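TBC1 domain family member 22A (Homo sapiens, PDB 2QFZ) probably acts as a GTPase-activating protein for Rab family GTPases through the helical TBC domain crystallised here, and also forms homodimers and binds 14-3-3 proteins. Local coordinates at residues D27-L32 / S49-P54; E41-L46 / K61-Y66; Y242-F247 / E304-L309; A286-R291 / Q310-A315. One frame throughout, in Å; residues are numbered along the deposited sequence.

Contact 1 (D27-L32 / S49-P54)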
loop_
_atom_site.group_PDB
_atom_site.type_symbol
_atom_site.label_atom_id
_atom_site.label_comp_id
_atom_site.label_asym_id
_atom_site.label_seq_id
_atom_site.Cartn_x
_atom_site.Cartn_y
_atom_site.Cartn_z
ATOM N N ASP A 27 17.435 -10.055 15.705
ATOM C CA ASP A 27 17.568 -9.932 17.170
ATOM C C ASP A 27 17.316 -8.511 17.705
ATOM O O ASP A 27 16.832 -8.352 18.788
ATOM C CB ASP A 27 18.961 -10.423 17.630
ATOM N N LYS A 28 17.627 -7.476 16.932
ATOM C CA LYS A 28 17.326 -6.092 17.349
ATOM C C LYS A 28 15.812 -5.785 17.294
ATOM O O LYS A 28 15.260 -5.222 18.225
ATOM C CB LYS A 28 18.112 -5.087 16.482
ATOM C CG LYS A 28 18.862 -4.019 17.263
ATOM C CD LYS A 28 20.319 -3.891 16.799
ATOM C CE LYS A 28 20.459 -3.478 15.327
ATOM N NZ LYS A 28 21.773 -3.907 14.761
ATOM N N PHE A 29 15.161 -6.159 16.192
ATOM C CA PHE A 29 13.696 -6.059 16.074
ATOM C C PHE A 29 12.990 -6.799 17.209
ATOM O O PHE A 29 12.132 -6.238 17.902
ATOM C CB PHE A 29 13.218 -6.645 14.728
ATOM C CG PHE A 29 13.312 -5.691 13.613
ATOM C CD1 PHE A 29 12.267 -4.801 13.352
ATOM C CD2 PHE A 29 14.459 -5.609 12.860
ATOM C CE1 PHE A 29 12.366 -3.901 12.320
ATOM C CE2 PHE A 29 14.563 -4.675 11.825
ATOM C CZ PHE A 29 13.518 -3.845 11.554
ATOM N N LYS A 30 13.387 -8.044 17.424
ATOM C CA LYS A 30 12.745 -8.891 18.446
ATOM C C LYS A 30 12.899 -8.292 19.833
ATOM O O LYS A 30 11.969 -8.320 20.628
ATOM C CB LYS A 30 13.312 -10.307 18.410
ATOM C CG LYS A 30 12.885 -11.081 17.199
ATOM C CD LYS A 30 13.420 -12.521 17.218
ATOM N N GLN A 31 14.064 -7.706 20.103
ATOM C CA GLN A 31 14.311 -7.087 21.383
ATOM C C GLN A 31 13.433 -5.862 21.578
ATOM O O GLN A 31 12.855 -5.705 22.650
ATOM C CB GLN A 31 15.778 -6.732 21.556
ATOM C CG GLN A 31 16.205 -6.816 23.006
ATOM C CD GLN A 31 17.631 -6.406 23.226
ATOM O OE1 GLN A 31 18.487 -6.575 22.349
ATOM N NE2 GLN A 31 17.913 -5.874 24.419
ATOM N N LEU A 32 13.319 -5.005 20.550
ATOM C CA LEU A 32 12.360 -3.861 20.593
ATOM C C LEU A 32 10.923 -4.317 20.803
ATOM O O LEU A 32 10.239 -3.786 21.660
ATOM C CB LEU A 32 12.391 -2.989 19.324
ATOM C CG LEU A 32 13.421 -1.864 19.271
ATOM C CD1 LEU A 32 13.518 -1.309 17.862
ATOM C CD2 LEU A 32 13.035 -0.790 20.250
ATOM N N SER A 49 14.744 0.841 6.716
ATOM C CA SER A 49 15.630 0.110 5.859
ATOM C C SER A 49 15.110 -1.280 5.545
ATOM O O SER A 49 15.835 -2.089 4.988
ATOM C CB SER A 49 17.033 0.089 6.483
ATOM O OG SER A 49 17.504 1.431 6.774
ATOM N N GLY A 50 13.831 -1.539 5.864
ATOM C CA GLY A 50 13.181 -2.822 5.564
ATOM C C GLY A 50 13.053 -3.673 6.824
ATOM O O GLY A 50 13.908 -3.598 7.687
ATOM N N ILE A 51 12.005 -4.486 6.925
ATOM C CA ILE A 51 11.734 -5.279 8.149
ATOM C C ILE A 51 11.900 -6.739 7.815
ATOM O O ILE A 51 11.282 -7.202 6.875
ATOM C CB ILE A 51 10.281 -5.058 8.633
ATOM C CG1 ILE A 51 10.009 -3.564 8.808
ATOM C CG2 ILE A 51 9.958 -5.842 9.941
ATOM C CD1 ILE A 51 8.546 -3.197 8.960
ATOM N N PRO A 52 12.705 -7.492 8.614
ATOM C CA PRO A 52 12.808 -8.914 8.377
ATOM C C PRO A 52 11.462 -9.604 8.456
ATOM O O PRO A 52 10.678 -9.319 9.368
ATOM C CB PRO A 52 13.697 -9.407 9.527
ATOM C CG PRO A 52 14.387 -8.277 9.999
ATOM C CD PRO A 52 13.510 -7.080 9.762
ATOM N N LYS A 53 11.216 -10.522 7.528
ATOM C CA LYS A 53 9.918 -11.177 7.368
ATOM C C LYS A 53 9.294 -11.770 8.655
ATOM O O LYS A 53 8.096 -11.570 8.897
ATOM C CB LYS A 53 10.010 -12.208 6.252
ATOM C CG LYS A 53 8.800 -13.086 6.099
ATOM C CD LYS A 53 8.935 -14.015 4.889
ATOM C CE LYS A 53 8.731 -13.270 3.558
ATOM N NZ LYS A 53 7.886 -14.078 2.598
ATOM N N PRO A 54 10.088 -12.487 9.481
ATOM C CA PRO A 54 9.603 -13.035 10.770
ATOM C C PRO A 54 8.931 -12.039 11.739
ATOM O O PRO A 54 8.004 -12.399 12.478
ATOM C CB PRO A 54 10.895 -13.612 11.407
ATOM C CG PRO A 54 11.719 -13.995 10.216
ATOM C CD PRO A 54 11.494 -12.870 9.243
#
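The ring of Phe29 carries this contact, and Pro52 lies over one of its faces. Pro52 CD sits 3.7 Å from the Phe29 ring centroid and 25° off the ring normal, a CH-pi contact offset toward the CE2 side of the ring; the closest pair is Phe29 CE2 and Pro52 CD at 3.3 Å, a tight fit. Two further groups come in obliquely near the far end of the ring. Ile51 CG2, the methyl branch, approaches Phe29 CE1 at 3.9 Å, with the two side chains crossing at about a right angle, and the carbonyl oxygen of Gly50 lies 3.9 Å from Phe29 CZ. With chi1 at -83°, Phe29 CG stands anti to its own carbonyl carbon, which sends the ring out from the helix toward Gly50, Ile51 and Pro52.

Between the segments themselves the packing is apolar, but Arg25, one turn earlier in the same helix, gives a hydrogen bond to Gly50 O; Ile51 N is bonded to Asp268. Gly50 has a positive phi of 104°, at which a beta carbon would be jammed against the carbonyl oxygen of Ser49. The sequence Gly-Ile-Pro, followed by Arg56 and Trp60, matches the pattern that commonly opens TBC domains.

In the fold, helix 25-34 packs on the loop that joins helix 40-47 to helix 56-63. Phe29 also touches Leu46 and Ser47 of helix 40-47 and Thr59 of helix 56-63, while Ile51 packs on Arg56, Thr59 and Trp60.

Contact 2 (E41-L46 / K61-Y66); sequences EELRRL and KLLSGY
Leu63 meets both Leu43 and Arg44, and the two approach it differently. Against Leu43 the leucines meet at a slant, branch against branch: Leu43 CD2 lies 4.0 Å from Leu63 CD2, and equally close to Leu63 CG. Against Arg44 the chains run past one another in opposite directions, so that the methyl group Leu63 CD2 comes to rest alongside the aliphatic stem, 3.3 Å from Arg44 CG. That is close for two carbons. Here it is the hydrocarbon part of the arginine that does the packing; beyond CG its chain runs on extended as far as NE.

Leu62 adds a smaller touch through its CB, 4.1 Å from Leu43 CD2. The leucine at 43 reaches both partners because its CG is turned anti to the backbone N (chi1 -169°), which carries CD2 across between the two helices. The closest contacts are all carbon to carbon, with Leu43 and Leu62 buried and Arg44 nearer the surface.

The chain leaves helical angles at Gly65, whose positive phi of 79° belongs to a Schellman motif: Gly65 N bonds back to Leu62 O, and Tyr66 N more weakly to Lys61 O. Around the contact, Leu33 of helix 25-34 touches both Leu43 and Leu62, and Leu62 reaches Arg74 of helix 74-91. Lys61 before the turn and Tyr66 after it both pair with Asp190 of helix 181-200, by a salt bridge and a hydrogen bond.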
loop_
_atom_site.group_PDB
_atom_site.type_symbol
_atom_site.label_atom_id
_atom_site.label_comp_id
_atom_site.label_asym_id
_atom_site.label_seq_id
_atom_site.Cartn_x
_atom_site.Cartn_y
_atom_site.Cartn_z
ATOM N N GLU A 41 9.794 5.110 18.084
ATOM C CA GLU A 41 10.766 5.954 17.375
ATOM C C GLU A 41 11.903 5.095 16.868
ATOM O O GLU A 41 12.197 5.093 15.658
ATOM C CB GLU A 41 11.314 7.073 18.290
ATOM C CG GLU A 41 12.540 7.828 17.711
ATOM N N GLU A 42 12.522 4.345 17.786
ATOM C CA GLU A 42 13.549 3.389 17.433
ATOM C C GLU A 42 13.093 2.291 16.463
ATOM O O GLU A 42 13.837 1.920 15.578
ATOM C CB GLU A 42 14.184 2.735 18.685
ATOM C CG GLU A 42 15.279 3.548 19.336
ATOM C CD GLU A 42 16.159 4.264 18.311
ATOM O OE1 GLU A 42 16.942 3.574 17.613
ATOM O OE2 GLU A 42 16.034 5.512 18.195
ATOM N N LEU A 43 11.900 1.760 16.640
ATOM C CA LEU A 43 11.353 0.764 15.681
ATOM C C LEU A 43 11.217 1.334 14.253
ATOM O O LEU A 43 11.599 0.653 13.293
ATOM C CB LEU A 43 9.986 0.262 16.154
ATOM C CG LEU A 43 9.359 -0.944 15.456
ATOM C CD1 LEU A 43 10.201 -2.195 15.680
ATOM C CD2 LEU A 43 7.888 -1.129 15.927
ATOM N N ARG A 44 10.660 2.552 14.145
ATOM C CA ARG A 44 10.558 3.308 12.858
ATOM C C ARG A 44 11.876 3.521 12.181
ATOM O O ARG A 44 11.981 3.292 10.980
ATOM C CB ARG A 44 9.939 4.689 13.048
ATOM C CG ARG A 44 8.494 4.651 13.282
ATOM C CD ARG A 44 7.901 6.017 13.357
ATOM N NE ARG A 44 6.613 5.925 14.021
ATOM C CZ ARG A 44 6.394 6.219 15.299
ATOM N NH1 ARG A 44 7.378 6.698 16.066
ATOM N NH2 ARG A 44 5.169 6.076 15.803
ATOM N N ARG A 45 12.881 3.983 12.940
ATOM C CA ARG A 45 14.232 4.176 12.399
ATOM C C ARG A 45 14.838 2.861 11.887
ATOM O O ARG A 45 15.574 2.857 10.896
ATOM C CB ARG A 45 15.141 4.839 13.445
ATOM C CG ARG A 45 16.609 4.804 13.111
ATOM N N LEU A 46 14.530 1.739 12.540
ATOM C CA LEU A 46 15.036 0.448 12.056
ATOM C C LEU A 46 14.231 -0.047 10.837
ATOM O O LEU A 46 14.778 -0.608 9.923
ATOM C CB LEU A 46 15.004 -0.623 13.136
ATOM C CG LEU A 46 16.147 -0.702 14.142
ATOM C CD1 LEU A 46 16.065 -2.040 14.848
ATOM C CD2 LEU A 46 17.496 -0.525 13.501
ATOM N N LYS A 61 1.720 -3.969 12.573
ATOM C CA LYS A 61 0.683 -3.714 13.571
ATOM C C LYS A 61 1.039 -2.644 14.583
ATOM O O LYS A 61 0.178 -1.837 14.949
ATOM C CB LYS A 61 0.257 -4.990 14.273
ATOM C CG LYS A 61 -0.495 -5.918 13.353
ATOM C CD LYS A 61 -0.872 -7.242 14.049
ATOM C CE LYS A 61 -0.997 -8.335 13.018
ATOM N NZ LYS A 61 -1.613 -9.541 13.622
ATOM N N LEU A 62 2.281 -2.610 15.043
ATOM C CA LEU A 62 2.686 -1.569 15.982
ATOM C C LEU A 62 2.858 -0.184 15.339
ATOM O O LEU A 62 2.421 0.832 15.922
ATOM C CB LEU A 62 3.950 -1.938 16.745
ATOM C CG LEU A 62 3.762 -3.076 17.730
ATOM C CD1 LEU A 62 5.133 -3.647 18.139
ATOM C CD2 LEU A 62 2.904 -2.613 18.967
ATOM N N LEU A 63 3.485 -0.151 14.167
ATOM C CA LEU A 63 3.788 1.100 13.475
ATOM C C LEU A 63 2.522 1.777 12.956
ATOM O O LEU A 63 2.457 2.984 12.925
ATOM C CB LEU A 63 4.788 0.868 12.329
ATOM C CG LEU A 63 6.245 0.608 12.669
ATOM C CD1 LEU A 63 7.062 0.314 11.400
ATOM C CD2 LEU A 63 6.817 1.779 13.401
ATOM N N SER A 64 1.500 1.001 12.607
ATOM C CA SER A 64 0.211 1.556 12.228
ATOM C C SER A 64 -0.674 1.975 13.405
ATOM O O SER A 64 -1.749 2.534 13.182
ATOM C CB SER A 64 -0.585 0.531 11.467
ATOM O OG SER A 64 -1.018 -0.468 12.389
ATOM N N GLY A 65 -0.269 1.658 14.632
ATOM C CA GLY A 65 -1.067 1.950 15.820
ATOM C C GLY A 65 -2.220 0.997 16.096
ATOM O O GLY A 65 -3.114 1.307 16.879
ATOM N N TYR A 66 -2.233 -0.152 15.446
ATOM C CA TYR A 66 -3.302 -1.141 15.672
ATOM C C TYR A 66 -3.125 -1.789 17.065
ATOM O O TYR A 66 -4.087 -1.957 17.819
ATOM C CB TYR A 66 -3.274 -2.181 14.546
ATOM C CG TYR A 66 -4.262 -3.305 14.653
ATOM C CD1 TYR A 66 -5.598 -3.059 14.902
ATOM C CD2 TYR A 66 -3.853 -4.640 14.477
ATOM C CE1 TYR A 66 -6.532 -4.133 15.012
ATOM C CE2 TYR A 66 -4.772 -5.704 14.563
ATOM C CZ TYR A 66 -6.113 -5.428 14.846
ATOM O OH TYR A 66 -7.042 -6.443 14.917
#

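Contact 3 (Y242-F247 / E304-L309)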
loop_
_atom_site.group_PDB
_atom_site.type_symbol
_atom_site.label_atom_id
_atom_site.label_comp_id
_atom_site.label_asym_id
_atom_site.label_seq_id
_atom_site.Cartn_x
_atom_site.Cartn_y
_atom_site.Cartn_z
ATOM N N TYR A 242 0.402 14.533 -16.810
ATOM C CA TYR A 242 0.708 13.636 -15.685
ATOM C C TYR A 242 -0.489 12.768 -15.270
ATOM O O TYR A 242 -0.315 11.628 -14.916
ATOM C CB TYR A 242 1.284 14.389 -14.482
ATOM C CG TYR A 242 2.682 14.915 -14.680
ATOM C CD1 TYR A 242 2.923 16.031 -15.493
ATOM C CD2 TYR A 242 3.750 14.359 -13.988
ATOM C CE1 TYR A 242 4.194 16.536 -15.642
ATOM C CE2 TYR A 242 5.037 14.858 -14.124
ATOM C CZ TYR A 242 5.256 15.944 -14.950
ATOM O OH TYR A 242 6.533 16.442 -15.087
ATOM N N LEU A 243 -1.700 13.289 -15.391
ATOM C CA LEU A 243 -2.900 12.595 -14.936
ATOM C C LEU A 243 -3.160 11.327 -15.695
ATOM O O LEU A 243 -3.744 10.376 -15.135
ATOM C CB LEU A 243 -4.117 13.505 -15.059
ATOM C CG LEU A 243 -5.402 13.175 -14.305
ATOM C CD1 LEU A 243 -5.189 13.169 -12.796
ATOM C CD2 LEU A 243 -6.449 14.230 -14.688
ATOM N N GLN A 244 -2.689 11.259 -16.948
ATOM C CA GLN A 244 -2.920 10.071 -17.777
ATOM C C GLN A 244 -2.201 8.819 -17.302
ATOM O O GLN A 244 -2.629 7.718 -17.614
ATOM C CB GLN A 244 -2.571 10.350 -19.239
ATOM C CG GLN A 244 -3.410 11.479 -19.854
ATOM C CD GLN A 244 -3.022 11.789 -21.293
ATOM O OE1 GLN A 244 -2.036 12.468 -21.539
ATOM N NE2 GLN A 244 -3.818 11.301 -22.245
ATOM N N PHE A 245 -1.094 8.979 -16.586
ATOM C CA PHE A 245 -0.340 7.830 -16.062
ATOM C C PHE A 245 -0.272 7.831 -14.543
ATOM O O PHE A 245 -0.346 6.782 -13.932
ATOM C CB PHE A 245 1.080 7.705 -16.710
ATOM C CG PHE A 245 2.017 8.850 -16.386
ATOM C CD1 PHE A 245 2.781 8.856 -15.238
ATOM C CD2 PHE A 245 2.106 9.922 -17.220
ATOM C CE1 PHE A 245 3.613 9.928 -14.946
ATOM C CE2 PHE A 245 2.928 10.989 -16.931
ATOM C CZ PHE A 245 3.683 10.994 -15.802
ATOM N N ALA A 246 -0.178 8.998 -13.933
ATOM C CA ALA A 246 -0.013 9.117 -12.479
ATOM C C ALA A 246 -1.316 9.039 -11.635
ATOM O O ALA A 246 -1.238 8.925 -10.448
ATOM C CB ALA A 246 0.734 10.386 -12.165
ATOM N N PHE A 247 -2.500 9.106 -12.245
ATOM C CA PHE A 247 -3.753 8.842 -11.531
ATOM C C PHE A 247 -3.710 7.466 -10.876
ATOM O O PHE A 247 -4.002 7.330 -9.696
ATOM C CB PHE A 247 -4.995 8.871 -12.443
ATOM C CG PHE A 247 -6.304 8.736 -11.673
ATOM C CD1 PHE A 247 -6.958 9.865 -11.197
ATOM C CD2 PHE A 247 -6.847 7.484 -11.386
ATOM C CE1 PHE A 247 -8.175 9.751 -10.463
ATOM C CE2 PHE A 247 -8.027 7.365 -10.643
ATOM C CZ PHE A 247 -8.689 8.495 -10.187
ATOM N N GLU A 304 3.286 5.378 -27.678
ATOM C CA GLU A 304 4.247 4.493 -27.028
ATOM C C GLU A 304 4.812 5.094 -25.757
ATOM O O GLU A 304 5.161 4.350 -24.859
ATOM C CB GLU A 304 5.397 4.133 -27.988
ATOM C CG GLU A 304 4.986 3.244 -29.135
ATOM C CD GLU A 304 6.177 2.673 -29.924
ATOM O OE1 GLU A 304 5.971 1.774 -30.747
ATOM O OE2 GLU A 304 7.319 3.114 -29.729
ATOM N N LEU A 305 4.934 6.431 -25.698
ATOM C CA LEU A 305 5.380 7.129 -24.486
ATOM C C LEU A 305 4.408 6.916 -23.309
ATOM O O LEU A 305 4.807 6.501 -22.218
ATOM C CB LEU A 305 5.540 8.630 -24.730
ATOM C CG LEU A 305 6.036 9.442 -23.526
ATOM C CD1 LEU A 305 7.286 8.840 -22.892
ATOM C CD2 LEU A 305 6.261 10.958 -23.893
ATOM N N LEU A 306 3.142 7.210 -23.548
ATOM C CA LEU A 306 2.096 6.903 -22.580
ATOM C C LEU A 306 2.037 5.378 -22.227
ATOM O O LEU A 306 1.990 5.042 -21.068
ATOM C CB LEU A 306 0.732 7.460 -23.064
ATOM C CG LEU A 306 -0.462 7.289 -22.120
ATOM C CD1 LEU A 306 -0.084 7.721 -20.677
ATOM C CD2 LEU A 306 -1.643 8.025 -22.603
ATOM N N LEU A 307 2.100 4.481 -23.212
ATOM C CA LEU A 307 2.128 3.020 -22.949
ATOM C C LEU A 307 3.233 2.577 -22.031
ATOM O O LEU A 307 2.987 1.756 -21.173
ATOM C CB LEU A 307 2.218 2.179 -24.223
ATOM C CG LEU A 307 0.901 2.144 -25.011
ATOM C CD1 LEU A 307 1.224 1.938 -26.500
ATOM C CD2 LEU A 307 -0.092 1.077 -24.491
ATOM N N PHE A 308 4.431 3.123 -22.243
ATOM C CA PHE A 308 5.627 2.865 -21.439
ATOM C C PHE A 308 5.431 3.335 -19.975
ATOM O O PHE A 308 5.700 2.597 -19.047
ATOM C CB PHE A 308 6.842 3.595 -22.073
ATOM C CG PHE A 308 8.121 3.412 -21.322
ATOM C CD1 PHE A 308 8.781 2.181 -21.327
ATOM C CD2 PHE A 308 8.694 4.469 -20.612
ATOM C CE1 PHE A 308 9.968 2.005 -20.626
ATOM C CE2 PHE A 308 9.881 4.288 -19.896
ATOM C CZ PHE A 308 10.526 3.034 -19.931
ATOM N N LEU A 309 4.955 4.568 -19.796
ATOM C CA LEU A 309 4.772 5.156 -18.460
ATOM C C LEU A 309 3.709 4.382 -17.655
ATOM O O LEU A 309 3.747 4.355 -16.416
ATOM C CB LEU A 309 4.366 6.617 -18.573
ATOM C CG LEU A 309 5.442 7.633 -18.989
ATOM C CD1 LEU A 309 4.857 9.014 -19.358
ATOM C CD2 LEU A 309 6.448 7.789 -17.876
#
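Phe245 buries the most surface here, with its ring against Leu309. The methyl carbon Leu309 CD1 rides over one face of the Phe245 ring, 3.9 Å from its centroid and 27° off the normal, a CH-pi contact displaced onto the CD2 and CE2 side, where Phe245 CD2 comes within 3.6 Å of it. On the opposite face, the carbonyl oxygen of Tyr242 stands 3.7 Å above the plane, over the ring centre, so the ring is sandwiched between its own helix and its neighbour's. This follows from chi1 of 65°, which places CG between the backbone N and the carbonyl carbon and folds the ring back across the preceding turn. The same Tyr242 O accepts backbone bonds from both Phe245 N and Ala246 N.

Leu306, next in buried area, comes from one turn earlier in helix 302-309. Its CD1 touches Gln244 CB at 3.9 Å and Phe245 CB at 4.1 Å, while CD2 lies 3.9 Å from Gln244 NE2.

Helices 242-251 and 302-309 run nearly parallel here, their segments inclined by 25° and 9.6 Å apart at closest. The contact is mostly methyls and methylenes against an aromatic face, with the amide nitrogen of Gln244 beside a leucine methyl. The cohesion is therefore mainly hydrophobic and dispersive, and Gln244 OE1 takes its hydrogen bond from outside the two segments, from the backbone N of Arg241.

Contact 4 (A286-R291 / Q310-A315)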
loop_
_atom_site.group_PDB
_atom_site.type_symbol
_atom_site.label_atom_id
_atom_site.label_comp_id
_atom_site.label_asym_id
_atom_site.label_seq_id
_atom_site.Cartn_x
_atom_site.Cartn_y
_atom_site.Cartn_z
ATOM N N ALA A 286 7.998 10.669 -7.853
ATOM C CA ALA A 286 8.949 11.531 -8.568
ATOM C C ALA A 286 10.225 10.779 -8.925
ATOM O O ALA A 286 10.679 10.833 -10.078
ATOM C CB ALA A 286 9.243 12.786 -7.748
ATOM N N ALA A 287 10.760 10.031 -7.953
ATOM C CA ALA A 287 11.906 9.133 -8.179
ATOM C C ALA A 287 11.606 7.980 -9.158
ATOM O O ALA A 287 12.460 7.571 -9.972
ATOM C CB ALA A 287 12.449 8.616 -6.853
ATOM N N PHE A 288 10.394 7.463 -9.115
ATOM C CA PHE A 288 10.001 6.387 -10.018
ATOM C C PHE A 288 10.006 6.877 -11.470
ATOM O O PHE A 288 10.532 6.205 -12.371
ATOM C CB PHE A 288 8.620 5.863 -9.612
ATOM C CG PHE A 288 8.225 4.601 -10.246
ATOM C CD1 PHE A 288 8.994 3.449 -10.105
ATOM C CD2 PHE A 288 7.049 4.529 -10.972
ATOM C CE1 PHE A 288 8.588 2.231 -10.681
ATOM C CE2 PHE A 288 6.634 3.311 -11.549
ATOM C CZ PHE A 288 7.396 2.177 -11.411
ATOM N N LEU A 289 9.457 8.063 -11.689
ATOM C CA LEU A 289 9.463 8.654 -13.012
ATOM C C LEU A 289 10.899 8.899 -13.567
ATOM O O LEU A 289 11.217 8.498 -14.697
ATOM C CB LEU A 289 8.621 9.944 -13.005
ATOM C CG LEU A 289 8.291 10.591 -14.345
ATOM C CD1 LEU A 289 7.539 9.681 -15.289
ATOM C CD2 LEU A 289 7.500 11.858 -14.063
ATOM N N VAL A 290 11.759 9.515 -12.769
ATOM C CA VAL A 290 13.051 9.928 -13.255
ATOM C C VAL A 290 14.064 8.789 -13.281
ATOM O O VAL A 290 15.078 8.935 -13.931
ATOM C CB VAL A 290 13.605 11.241 -12.576
ATOM C CG1 VAL A 290 12.627 12.404 -12.791
ATOM C CG2 VAL A 290 13.943 11.082 -11.108
ATOM N N ARG A 291 13.744 7.650 -12.642
ATOM C CA ARG A 291 14.468 6.386 -12.811
ATOM C C ARG A 291 14.545 5.972 -14.294
ATOM O O ARG A 291 15.573 5.458 -14.738
ATOM C CB ARG A 291 13.839 5.279 -11.931
ATOM C CG ARG A 291 14.154 3.808 -12.288
ATOM C CD ARG A 291 15.570 3.342 -11.881
ATOM N NE ARG A 291 15.800 1.959 -12.335
ATOM C CZ ARG A 291 16.180 1.602 -13.571
ATOM N NH1 ARG A 291 16.392 2.512 -14.516
ATOM N NH2 ARG A 291 16.358 0.323 -13.871
ATOM N N GLN A 310 2.765 3.786 -18.386
ATOM C CA GLN A 310 1.694 2.986 -17.818
ATOM C C GLN A 310 2.105 1.545 -17.652
ATOM O O GLN A 310 1.357 0.780 -17.092
ATOM C CB GLN A 310 0.458 3.047 -18.717
ATOM C CG GLN A 310 -0.293 4.317 -18.672
ATOM C CD GLN A 310 -1.477 4.358 -19.638
ATOM O OE1 GLN A 310 -1.512 3.636 -20.637
ATOM N NE2 GLN A 310 -2.440 5.233 -19.352
ATOM N N ASN A 311 3.279 1.163 -18.170
ATOM C CA ASN A 311 3.728 -0.238 -18.167
ATOM C C ASN A 311 5.221 -0.325 -17.952
ATOM O O ASN A 311 5.930 -0.948 -18.729
ATOM C CB ASN A 311 3.381 -0.925 -19.486
ATOM C CG ASN A 311 1.882 -1.023 -19.731
ATOM O OD1 ASN A 311 1.230 -1.974 -19.281
ATOM N ND2 ASN A 311 1.336 -0.076 -20.492
ATOM N N LEU A 312 5.713 0.301 -16.889
ATOM C CA LEU A 312 7.146 0.396 -16.675
ATOM C C LEU A 312 7.729 -1.013 -16.434
ATOM O O LEU A 312 7.059 -1.855 -15.827
ATOM C CB LEU A 312 7.475 1.374 -15.547
ATOM C CG LEU A 312 7.250 2.864 -15.935
ATOM C CD1 LEU A 312 7.347 3.740 -14.719
ATOM C CD2 LEU A 312 8.217 3.363 -16.997
ATOM N N PRO A 313 8.939 -1.289 -16.962
ATOM C CA PRO A 313 9.475 -2.659 -16.893
ATOM C C PRO A 313 10.052 -3.014 -15.498
ATOM O O PRO A 313 11.225 -2.803 -15.221
ATOM C CB PRO A 313 10.572 -2.664 -17.993
ATOM C CG PRO A 313 10.555 -1.290 -18.604
ATOM C CD PRO A 313 9.885 -0.390 -17.643
ATOM N N THR A 314 9.193 -3.517 -14.629
ATOM C CA THR A 314 9.551 -3.771 -13.235
ATOM C C THR A 314 9.275 -5.225 -12.805
ATOM O O THR A 314 9.427 -5.566 -11.638
ATOM C CB THR A 314 8.722 -2.869 -12.297
ATOM O OG1 THR A 314 7.326 -3.136 -12.508
ATOM C CG2 THR A 314 9.035 -1.429 -12.529
ATOM N N ALA A 315 8.897 -6.091 -13.737
ATOM C CA ALA A 315 8.586 -7.492 -13.383
ATOM C C ALA A 315 9.799 -8.216 -12.745
ATOM O O ALA A 315 9.652 -9.162 -11.985
ATOM C CB ALA A 315 8.092 -8.223 -14.598
#
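Phe288 meets Leu312 and Thr314 where the irregular segment 310-315 passes over helix 276-291, in the C-terminal half of this all-helical TBC fold. The phenylalanine and Leu312 come at each other from opposite directions. Leu312 CD1 approaches the ring obliquely and does all the touching on its side, at 3.3 Å from Phe288 CE2 and 3.7 Å from Phe288 CZ, a snug fit. Thr314 arrives crosswise: its methyl, CG2, lies near the plane of the ring at the edge, 4.1 Å from Phe288 CZ and no closer to CE1. Leu312 and Thr314 thus hold the outer end of the ring from two directions, and all three residues are buried.

Several things set these groups in place. On the helix side, chi1 of -168° puts Phe288 CG anti to the backbone N and swings the ring out to the loop, and Trp249 and Trp292 each meet it edge-to-face. Leu312 and Thr314 also rest on Trp292, and Leu312 on Trp249, so the same two tryptophans support both halves of the contact.

Thr314 OG1 is hydrogen-bonded to the backbone oxygen of Glu257, while its methyl faces the phenylalanine. Earlier in the segment, Asn311 ND2 bonds back to Leu307 O of helix 302-309. Between the two touching residues the chain makes an inverse gamma turn centred on Pro313, which brings Leu312 O and Thr314 N to within 3.0 Å of each other.

How the contacts relate
The four contacts form two pairs at different ends of the helical fold. Contacts 1 and 2 come first along the chain, interleaved, with centres 11 Å apart; helices 25-34, 40-47 and 56-63 pack together there, and Leu32 CD1 reaches Leu43 N at 3.7 Å. Contacts 3 and 4 are interleaved too, centres 10 Å apart, joining helices 242-251, 276-291 and 302-309 with the loop after the last. They meet through Leu309 and Leu289 and through a probable hydrogen bond from Gln310 NE2 to Gln244 O, 3.0 Å long. Contacts 1 and 3 lie on opposite sides of the chain's centre, about 37 Å between centres: two separate patches of packing, one N-terminal, one late in the chain.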